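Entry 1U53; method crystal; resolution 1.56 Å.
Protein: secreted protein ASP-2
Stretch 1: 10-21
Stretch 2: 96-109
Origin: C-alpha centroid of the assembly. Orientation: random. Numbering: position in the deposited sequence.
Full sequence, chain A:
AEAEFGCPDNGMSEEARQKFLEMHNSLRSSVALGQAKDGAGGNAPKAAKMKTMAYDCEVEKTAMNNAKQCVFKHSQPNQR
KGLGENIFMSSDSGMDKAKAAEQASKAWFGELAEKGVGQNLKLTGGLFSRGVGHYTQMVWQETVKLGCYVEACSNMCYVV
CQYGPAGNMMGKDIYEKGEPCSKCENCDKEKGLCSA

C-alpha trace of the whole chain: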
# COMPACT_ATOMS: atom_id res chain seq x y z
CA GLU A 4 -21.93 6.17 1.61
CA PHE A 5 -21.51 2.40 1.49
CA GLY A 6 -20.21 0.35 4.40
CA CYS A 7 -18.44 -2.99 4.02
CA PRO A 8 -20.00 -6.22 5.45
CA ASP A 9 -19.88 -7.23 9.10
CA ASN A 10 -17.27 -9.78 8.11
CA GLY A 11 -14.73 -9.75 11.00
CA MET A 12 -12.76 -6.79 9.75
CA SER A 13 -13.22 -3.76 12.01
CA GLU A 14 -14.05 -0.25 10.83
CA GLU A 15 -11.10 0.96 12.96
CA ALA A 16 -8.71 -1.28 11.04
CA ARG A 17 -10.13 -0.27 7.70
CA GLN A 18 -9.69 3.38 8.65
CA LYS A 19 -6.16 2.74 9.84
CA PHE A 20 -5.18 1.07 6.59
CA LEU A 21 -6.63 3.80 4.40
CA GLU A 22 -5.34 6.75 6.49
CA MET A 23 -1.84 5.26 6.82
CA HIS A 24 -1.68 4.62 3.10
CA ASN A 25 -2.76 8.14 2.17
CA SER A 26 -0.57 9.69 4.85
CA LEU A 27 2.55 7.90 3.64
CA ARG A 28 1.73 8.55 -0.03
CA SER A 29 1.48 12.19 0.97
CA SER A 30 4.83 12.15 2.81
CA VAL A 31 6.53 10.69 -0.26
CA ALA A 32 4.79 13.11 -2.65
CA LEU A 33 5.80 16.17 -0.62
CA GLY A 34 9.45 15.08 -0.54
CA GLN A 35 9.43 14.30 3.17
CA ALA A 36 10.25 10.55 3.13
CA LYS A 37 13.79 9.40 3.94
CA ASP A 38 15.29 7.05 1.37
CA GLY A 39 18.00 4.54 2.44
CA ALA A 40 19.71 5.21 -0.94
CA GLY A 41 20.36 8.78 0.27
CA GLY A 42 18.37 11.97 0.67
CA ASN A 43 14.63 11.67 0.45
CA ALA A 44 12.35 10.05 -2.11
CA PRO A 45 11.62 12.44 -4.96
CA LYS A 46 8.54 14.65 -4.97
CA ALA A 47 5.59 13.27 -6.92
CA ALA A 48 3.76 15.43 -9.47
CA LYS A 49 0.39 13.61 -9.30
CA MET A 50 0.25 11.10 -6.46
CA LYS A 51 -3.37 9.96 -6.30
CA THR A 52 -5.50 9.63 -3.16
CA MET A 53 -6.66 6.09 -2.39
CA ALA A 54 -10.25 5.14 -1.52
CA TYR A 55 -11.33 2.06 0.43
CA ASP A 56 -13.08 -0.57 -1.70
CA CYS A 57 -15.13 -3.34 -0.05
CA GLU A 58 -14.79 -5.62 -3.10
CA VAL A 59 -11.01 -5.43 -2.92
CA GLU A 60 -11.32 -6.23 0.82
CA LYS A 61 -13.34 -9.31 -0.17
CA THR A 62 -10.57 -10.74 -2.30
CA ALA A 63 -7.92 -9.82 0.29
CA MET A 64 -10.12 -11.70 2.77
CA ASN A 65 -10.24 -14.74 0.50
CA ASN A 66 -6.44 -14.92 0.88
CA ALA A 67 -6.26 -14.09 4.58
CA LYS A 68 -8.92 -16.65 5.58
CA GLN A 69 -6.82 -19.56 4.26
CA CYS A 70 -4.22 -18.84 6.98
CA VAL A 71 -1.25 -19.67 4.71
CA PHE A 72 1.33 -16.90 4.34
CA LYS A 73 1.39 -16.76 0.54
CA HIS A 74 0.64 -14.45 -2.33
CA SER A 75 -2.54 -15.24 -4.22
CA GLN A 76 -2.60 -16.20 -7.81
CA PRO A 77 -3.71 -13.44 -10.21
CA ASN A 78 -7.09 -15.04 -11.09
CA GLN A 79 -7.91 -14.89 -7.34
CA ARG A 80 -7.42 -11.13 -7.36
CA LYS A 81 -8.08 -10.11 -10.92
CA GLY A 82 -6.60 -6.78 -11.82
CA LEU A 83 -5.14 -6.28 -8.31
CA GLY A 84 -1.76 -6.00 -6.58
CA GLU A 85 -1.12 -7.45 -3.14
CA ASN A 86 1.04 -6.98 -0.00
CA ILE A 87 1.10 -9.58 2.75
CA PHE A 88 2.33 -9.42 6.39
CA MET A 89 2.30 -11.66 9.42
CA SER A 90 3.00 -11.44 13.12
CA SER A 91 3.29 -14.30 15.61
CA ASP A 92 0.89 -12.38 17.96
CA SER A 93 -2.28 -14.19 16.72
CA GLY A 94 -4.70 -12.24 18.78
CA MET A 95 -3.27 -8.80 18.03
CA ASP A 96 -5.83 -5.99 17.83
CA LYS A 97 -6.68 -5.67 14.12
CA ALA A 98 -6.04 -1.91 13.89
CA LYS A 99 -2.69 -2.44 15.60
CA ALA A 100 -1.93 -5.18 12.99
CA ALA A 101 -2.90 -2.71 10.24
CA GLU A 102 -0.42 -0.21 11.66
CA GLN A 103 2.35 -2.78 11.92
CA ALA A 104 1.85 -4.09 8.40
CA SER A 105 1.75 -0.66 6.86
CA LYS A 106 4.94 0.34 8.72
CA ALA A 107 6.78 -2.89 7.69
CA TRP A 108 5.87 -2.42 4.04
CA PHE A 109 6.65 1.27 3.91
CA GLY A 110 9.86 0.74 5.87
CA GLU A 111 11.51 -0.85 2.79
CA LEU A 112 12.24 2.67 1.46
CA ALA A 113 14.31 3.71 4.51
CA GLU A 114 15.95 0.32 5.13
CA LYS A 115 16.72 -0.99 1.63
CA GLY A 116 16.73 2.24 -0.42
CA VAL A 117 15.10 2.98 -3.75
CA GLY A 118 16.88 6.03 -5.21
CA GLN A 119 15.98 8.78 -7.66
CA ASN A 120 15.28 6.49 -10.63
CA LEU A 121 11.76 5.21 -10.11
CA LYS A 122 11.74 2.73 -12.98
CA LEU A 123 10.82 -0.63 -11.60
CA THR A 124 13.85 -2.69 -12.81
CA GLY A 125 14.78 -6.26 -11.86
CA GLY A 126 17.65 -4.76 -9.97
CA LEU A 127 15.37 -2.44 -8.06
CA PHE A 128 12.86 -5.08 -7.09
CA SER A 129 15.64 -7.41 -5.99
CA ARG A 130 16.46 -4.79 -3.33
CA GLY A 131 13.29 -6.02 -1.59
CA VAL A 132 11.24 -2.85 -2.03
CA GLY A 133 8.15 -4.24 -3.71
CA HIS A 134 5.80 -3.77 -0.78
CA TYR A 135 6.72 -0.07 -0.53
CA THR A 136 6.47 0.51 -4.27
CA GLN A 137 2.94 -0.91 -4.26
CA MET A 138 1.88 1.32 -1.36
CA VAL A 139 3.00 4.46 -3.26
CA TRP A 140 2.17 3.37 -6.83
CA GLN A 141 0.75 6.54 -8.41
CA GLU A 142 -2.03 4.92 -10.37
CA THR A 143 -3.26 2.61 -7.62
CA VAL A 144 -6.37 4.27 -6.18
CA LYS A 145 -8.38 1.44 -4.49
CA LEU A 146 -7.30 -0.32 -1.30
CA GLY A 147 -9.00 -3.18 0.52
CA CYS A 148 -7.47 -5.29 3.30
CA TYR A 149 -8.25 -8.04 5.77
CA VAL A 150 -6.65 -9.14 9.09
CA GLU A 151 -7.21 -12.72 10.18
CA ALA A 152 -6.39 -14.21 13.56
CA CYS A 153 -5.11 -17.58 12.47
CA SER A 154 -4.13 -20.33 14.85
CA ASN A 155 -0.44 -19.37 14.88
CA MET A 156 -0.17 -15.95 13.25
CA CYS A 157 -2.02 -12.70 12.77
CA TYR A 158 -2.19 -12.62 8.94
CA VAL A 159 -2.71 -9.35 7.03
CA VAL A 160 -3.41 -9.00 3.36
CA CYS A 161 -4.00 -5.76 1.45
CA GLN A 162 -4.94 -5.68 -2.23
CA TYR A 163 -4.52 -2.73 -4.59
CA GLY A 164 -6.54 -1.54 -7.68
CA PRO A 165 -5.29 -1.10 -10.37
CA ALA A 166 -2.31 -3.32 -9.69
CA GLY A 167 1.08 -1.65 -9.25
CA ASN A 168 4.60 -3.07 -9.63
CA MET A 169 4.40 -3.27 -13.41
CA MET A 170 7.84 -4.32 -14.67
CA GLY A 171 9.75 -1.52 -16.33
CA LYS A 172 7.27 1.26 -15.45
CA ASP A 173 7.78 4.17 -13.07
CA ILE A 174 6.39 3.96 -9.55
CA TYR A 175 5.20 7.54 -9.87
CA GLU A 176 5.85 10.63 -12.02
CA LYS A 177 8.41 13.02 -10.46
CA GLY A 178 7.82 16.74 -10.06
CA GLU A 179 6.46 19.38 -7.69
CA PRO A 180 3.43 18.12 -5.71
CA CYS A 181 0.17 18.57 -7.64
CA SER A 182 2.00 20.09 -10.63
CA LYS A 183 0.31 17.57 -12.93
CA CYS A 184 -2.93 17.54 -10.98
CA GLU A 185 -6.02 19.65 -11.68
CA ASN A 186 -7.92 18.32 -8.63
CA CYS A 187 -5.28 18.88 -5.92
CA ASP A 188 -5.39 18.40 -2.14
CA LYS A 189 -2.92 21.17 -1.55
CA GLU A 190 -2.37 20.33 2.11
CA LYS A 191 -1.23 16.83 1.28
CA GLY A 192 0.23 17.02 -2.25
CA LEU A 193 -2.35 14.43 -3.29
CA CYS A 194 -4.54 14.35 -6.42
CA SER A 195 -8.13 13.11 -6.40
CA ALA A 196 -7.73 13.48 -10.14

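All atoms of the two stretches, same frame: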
# COMPACT_ATOMS: atom_id res chain seq x y z
N ASN A 10 -17.97 -8.55 8.52
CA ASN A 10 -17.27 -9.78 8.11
C ASN A 10 -16.03 -10.13 8.94
O ASN A 10 -15.23 -11.02 8.54
CB ASN A 10 -16.88 -9.68 6.62
CG ASN A 10 -15.87 -8.57 6.37
OD1 ASN A 10 -15.36 -8.00 7.34
ND2 ASN A 10 -15.56 -8.25 5.09
N GLY A 11 -15.88 -9.48 10.10
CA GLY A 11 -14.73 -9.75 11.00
C GLY A 11 -13.65 -8.69 10.92
O GLY A 11 -12.80 -8.59 11.79
N MET A 12 -13.68 -7.90 9.87
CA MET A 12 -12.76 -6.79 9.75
C MET A 12 -13.37 -5.60 10.48
O MET A 12 -14.56 -5.35 10.35
CB MET A 12 -12.60 -6.49 8.26
CG MET A 12 -11.59 -5.49 7.96
SD MET A 12 -9.93 -5.87 8.62
CE MET A 12 -9.18 -4.41 7.90
N SER A 13 -12.60 -4.85 11.28
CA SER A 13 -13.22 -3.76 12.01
C SER A 13 -13.13 -2.45 11.24
O SER A 13 -12.16 -2.25 10.47
CB SER A 13 -12.54 -3.59 13.38
OG SER A 13 -11.18 -3.20 13.20
N GLU A 14 -14.09 -1.56 11.46
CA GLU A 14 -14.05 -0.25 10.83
C GLU A 14 -12.78 0.51 11.24
O GLU A 14 -12.20 1.23 10.43
CB GLU A 14 -15.30 0.58 11.14
CG GLU A 14 -15.56 1.70 10.14
CD GLU A 14 -15.77 1.23 8.69
OE1 GLU A 14 -16.19 0.09 8.43
OE2 GLU A 14 -15.52 2.05 7.77
N GLU A 15 -12.34 0.31 12.48
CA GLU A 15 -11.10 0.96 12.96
C GLU A 15 -9.89 0.52 12.13
O GLU A 15 -9.03 1.32 11.77
CB GLU A 15 -10.86 0.62 14.42
CG GLU A 15 -11.90 1.19 15.39
CD GLU A 15 -13.26 0.44 15.45
OE1 GLU A 15 -13.43 -0.69 14.93
OE2 GLU A 15 -14.19 0.99 16.09
N ALA A 16 -9.85 -0.77 11.81
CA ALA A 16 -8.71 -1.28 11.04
C ALA A 16 -8.78 -0.81 9.61
O ALA A 16 -7.73 -0.53 8.96
CB ALA A 16 -8.68 -2.85 11.10
N ARG A 17 -9.99 -0.74 9.06
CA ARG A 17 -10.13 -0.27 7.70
C ARG A 17 -9.68 1.17 7.65
O ARG A 17 -8.96 1.56 6.73
CB ARG A 17 -11.60 -0.33 7.26
CG ARG A 17 -12.18 -1.71 7.23
CD ARG A 17 -13.63 -1.64 6.68
NE ARG A 17 -14.11 -3.00 6.45
CZ ARG A 17 -15.10 -3.58 7.11
NH1 ARG A 17 -15.82 -2.87 7.98
NH2 ARG A 17 -15.47 -4.82 6.84
N GLN A 18 -10.10 1.98 8.63
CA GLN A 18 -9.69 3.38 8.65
C GLN A 18 -8.20 3.50 8.80
O GLN A 18 -7.58 4.33 8.14
CB GLN A 18 -10.40 4.11 9.80
CG GLN A 18 -11.90 4.25 9.51
CD GLN A 18 -12.67 5.01 10.60
OE1 GLN A 18 -12.20 5.15 11.73
NE2 GLN A 18 -13.85 5.48 10.25
N LYS A 19 -7.60 2.65 9.63
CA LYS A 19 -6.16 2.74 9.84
C LYS A 19 -5.42 2.45 8.56
O LYS A 19 -4.51 3.18 8.17
CB LYS A 19 -5.72 1.80 10.98
CG LYS A 19 -4.26 1.89 11.37
CD LYS A 19 -3.96 3.28 11.92
CE LYS A 19 -2.57 3.40 12.45
NZ LYS A 19 -2.33 4.86 12.77
N PHE A 20 -5.85 1.41 7.86
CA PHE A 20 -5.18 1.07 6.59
C PHE A 20 -5.27 2.21 5.60
O PHE A 20 -4.27 2.62 5.03
CB PHE A 20 -5.81 -0.18 5.94
CG PHE A 20 -5.22 -1.48 6.42
CD1 PHE A 20 -3.86 -1.75 6.27
CD2 PHE A 20 -6.02 -2.42 7.04
CE1 PHE A 20 -3.31 -3.00 6.73
CE2 PHE A 20 -5.47 -3.67 7.48
CZ PHE A 20 -4.13 -3.93 7.32
N LEU A 21 -6.47 2.76 5.39
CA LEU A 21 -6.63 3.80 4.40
C LEU A 21 -5.88 5.09 4.82
O LEU A 21 -5.14 5.69 4.01
CB LEU A 21 -8.12 4.12 4.20
CG LEU A 21 -8.34 5.12 3.07
CD1 LEU A 21 -7.95 4.55 1.66
CD2 LEU A 21 -9.77 5.61 3.07
N ASP A 96 -4.69 -6.85 18.19
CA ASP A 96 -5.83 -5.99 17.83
C ASP A 96 -5.72 -5.71 16.35
O ASP A 96 -4.62 -5.47 15.86
CB ASP A 96 -5.71 -4.70 18.62
CG ASP A 96 -6.64 -3.66 18.14
OD1 ASP A 96 -7.81 -3.57 18.61
OD2 ASP A 96 -6.23 -2.87 17.26
N LYS A 97 -6.82 -5.80 15.59
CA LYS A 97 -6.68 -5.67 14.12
C LYS A 97 -6.21 -4.33 13.62
O LYS A 97 -5.54 -4.28 12.59
CB LYS A 97 -7.97 -6.10 13.41
CG LYS A 97 -8.31 -7.55 13.70
CD LYS A 97 -9.39 -8.13 12.76
CE LYS A 97 -9.72 -9.59 13.13
NZ LYS A 97 -10.90 -9.62 14.02
N ALA A 98 -6.54 -3.24 14.32
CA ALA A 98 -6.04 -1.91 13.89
C ALA A 98 -4.57 -1.76 14.22
O ALA A 98 -3.82 -1.10 13.49
CB ALA A 98 -6.83 -0.76 14.56
N LYS A 99 -4.13 -2.40 15.30
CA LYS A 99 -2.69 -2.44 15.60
C LYS A 99 -1.94 -3.25 14.51
O LYS A 99 -0.83 -2.89 14.09
CB LYS A 99 -2.40 -3.04 17.00
CG LYS A 99 -0.88 -3.12 17.30
CD LYS A 99 -0.62 -3.66 18.70
CE LYS A 99 0.89 -3.97 18.86
NZ LYS A 99 1.17 -4.79 20.08
N ALA A 100 -2.55 -4.37 14.07
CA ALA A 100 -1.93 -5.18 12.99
C ALA A 100 -1.88 -4.36 11.69
O ALA A 100 -0.90 -4.42 10.97
CB ALA A 100 -2.73 -6.44 12.78
N ALA A 101 -2.90 -3.56 11.43
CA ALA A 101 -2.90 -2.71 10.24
C ALA A 101 -1.72 -1.73 10.29
O ALA A 101 -1.06 -1.45 9.28
CB ALA A 101 -4.23 -1.94 10.16
N GLU A 102 -1.49 -1.17 11.48
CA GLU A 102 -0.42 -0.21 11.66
C GLU A 102 0.91 -0.90 11.45
O GLU A 102 1.79 -0.39 10.75
CB GLU A 102 -0.48 0.30 13.11
CG GLU A 102 0.52 1.42 13.37
CD GLU A 102 0.35 1.95 14.77
OE1 GLU A 102 -0.53 1.42 15.49
OE2 GLU A 102 1.05 2.91 15.13
N GLN A 103 1.06 -2.08 12.03
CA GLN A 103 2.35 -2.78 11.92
C GLN A 103 2.66 -3.18 10.50
O GLN A 103 3.80 -3.09 10.02
CB GLN A 103 2.35 -4.00 12.81
CG GLN A 103 2.28 -3.67 14.28
CD GLN A 103 2.85 -4.81 15.15
OE1 GLN A 103 3.10 -5.93 14.67
NE2 GLN A 103 3.03 -4.51 16.44
N ALA A 104 1.63 -3.66 9.79
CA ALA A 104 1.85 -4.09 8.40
C ALA A 104 2.23 -2.93 7.53
O ALA A 104 3.17 -3.00 6.73
CB ALA A 104 0.59 -4.74 7.85
N SER A 105 1.53 -1.82 7.72
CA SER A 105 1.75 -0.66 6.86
C SER A 105 3.14 -0.12 7.13
O SER A 105 3.84 0.25 6.19
CB SER A 105 0.67 0.41 7.11
OG SER A 105 -0.66 -0.12 6.84
N LYS A 106 3.56 -0.09 8.39
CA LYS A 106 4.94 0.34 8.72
C LYS A 106 5.99 -0.59 8.12
O LYS A 106 7.02 -0.12 7.65
CB LYS A 106 5.15 0.42 10.24
CG LYS A 106 4.39 1.55 10.92
CD LYS A 106 4.59 1.35 12.42
CE LYS A 106 4.37 2.57 13.23
NZ LYS A 106 4.56 2.24 14.71
N ALA A 107 5.78 -1.92 8.18
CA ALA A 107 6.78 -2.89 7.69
C ALA A 107 6.95 -2.76 6.18
O ALA A 107 8.06 -2.88 5.65
CB ALA A 107 6.33 -4.32 8.02
N TRP A 108 5.83 -2.56 5.50
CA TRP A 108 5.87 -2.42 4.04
C TRP A 108 6.56 -1.13 3.66
O TRP A 108 7.45 -1.10 2.81
CB TRP A 108 4.46 -2.44 3.44
CG TRP A 108 3.75 -3.78 3.66
CD1 TRP A 108 4.32 -5.03 3.77
CD2 TRP A 108 2.33 -3.98 3.75
NE1 TRP A 108 3.34 -5.99 3.97
CE2 TRP A 108 2.11 -5.35 3.98
CE3 TRP A 108 1.22 -3.09 3.71
CZ2 TRP A 108 0.84 -5.89 4.10
CZ3 TRP A 108 -0.06 -3.63 3.85
CH2 TRP A 108 -0.23 -5.03 4.07
N PHE A 109 6.10 -0.04 4.26
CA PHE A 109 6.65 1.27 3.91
C PHE A 109 8.11 1.37 4.30
O PHE A 109 8.87 2.08 3.65
CB PHE A 109 5.84 2.35 4.58
CG PHE A 109 6.23 3.73 4.13
CD1 PHE A 109 5.70 4.26 2.94
CD2 PHE A 109 7.14 4.47 4.86
CE1 PHE A 109 6.06 5.53 2.52
CE2 PHE A 109 7.52 5.74 4.42
CZ PHE A 109 6.99 6.26 3.26
O HOH W 1 -9.65 -3.55 15.42
O HOH W 2 0.25 4.99 13.59

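The two helices, 14-21 and 97-109, run nearly parallel, at 16° with axes 8.0 Å apart, and draw so close at one point that the CA atoms of Ala-16 and Ala-98 lie only 4.0 Å from each other. Small side chains make this approach possible: Ala-16 CB is 3.8 Å from Lys-97 O and 4.4 Å from Ala-98 CB, so the methyl of the first helix packs against the opening turn of the second with little side chain between the backbones.

One turn further on, Phe-20 fills the space between the helices. Its CA-to-CB bond points sideways, but the ring reaches back across, and the methyl of Ala-101 sits over one face in a CH-pi contact, with CB 3.4 Å from the ring centroid and 12° off the normal. Ala-104 CB approaches the ring edge, 4.4 Å from Phe-20 CE1, while Ser-105 OG lies 3.6 Å from Phe-20 CD1. That hydroxyl donates to Ala-101 O (OG to O, 2.8 Å) within its own helix, so its polar demand is met beside the aromatic ring.

Polar contacts gather toward the solvent. Lys-97 NZ donates to Gly-11 O at 3.1 Å, the one direct hydrogen bond between the stretches, and ties the loop before the first helix to the start of the second. Ser-13 OG caps its helix by accepting from Ala-16 N (3.1 Å); it also contacts a water (2.7 Å from OG to the water O) that accepts a weak bond from Ala-98 N. Lys-19 packs its CG 3.7 Å from Ala-98 O. Its NZ stays 4.6 Å from Glu-102 OE2, beyond a salt bridge, and a second water spans the gap, accepting from Lys-19 NZ and donating weakly to Glu-102 OE2.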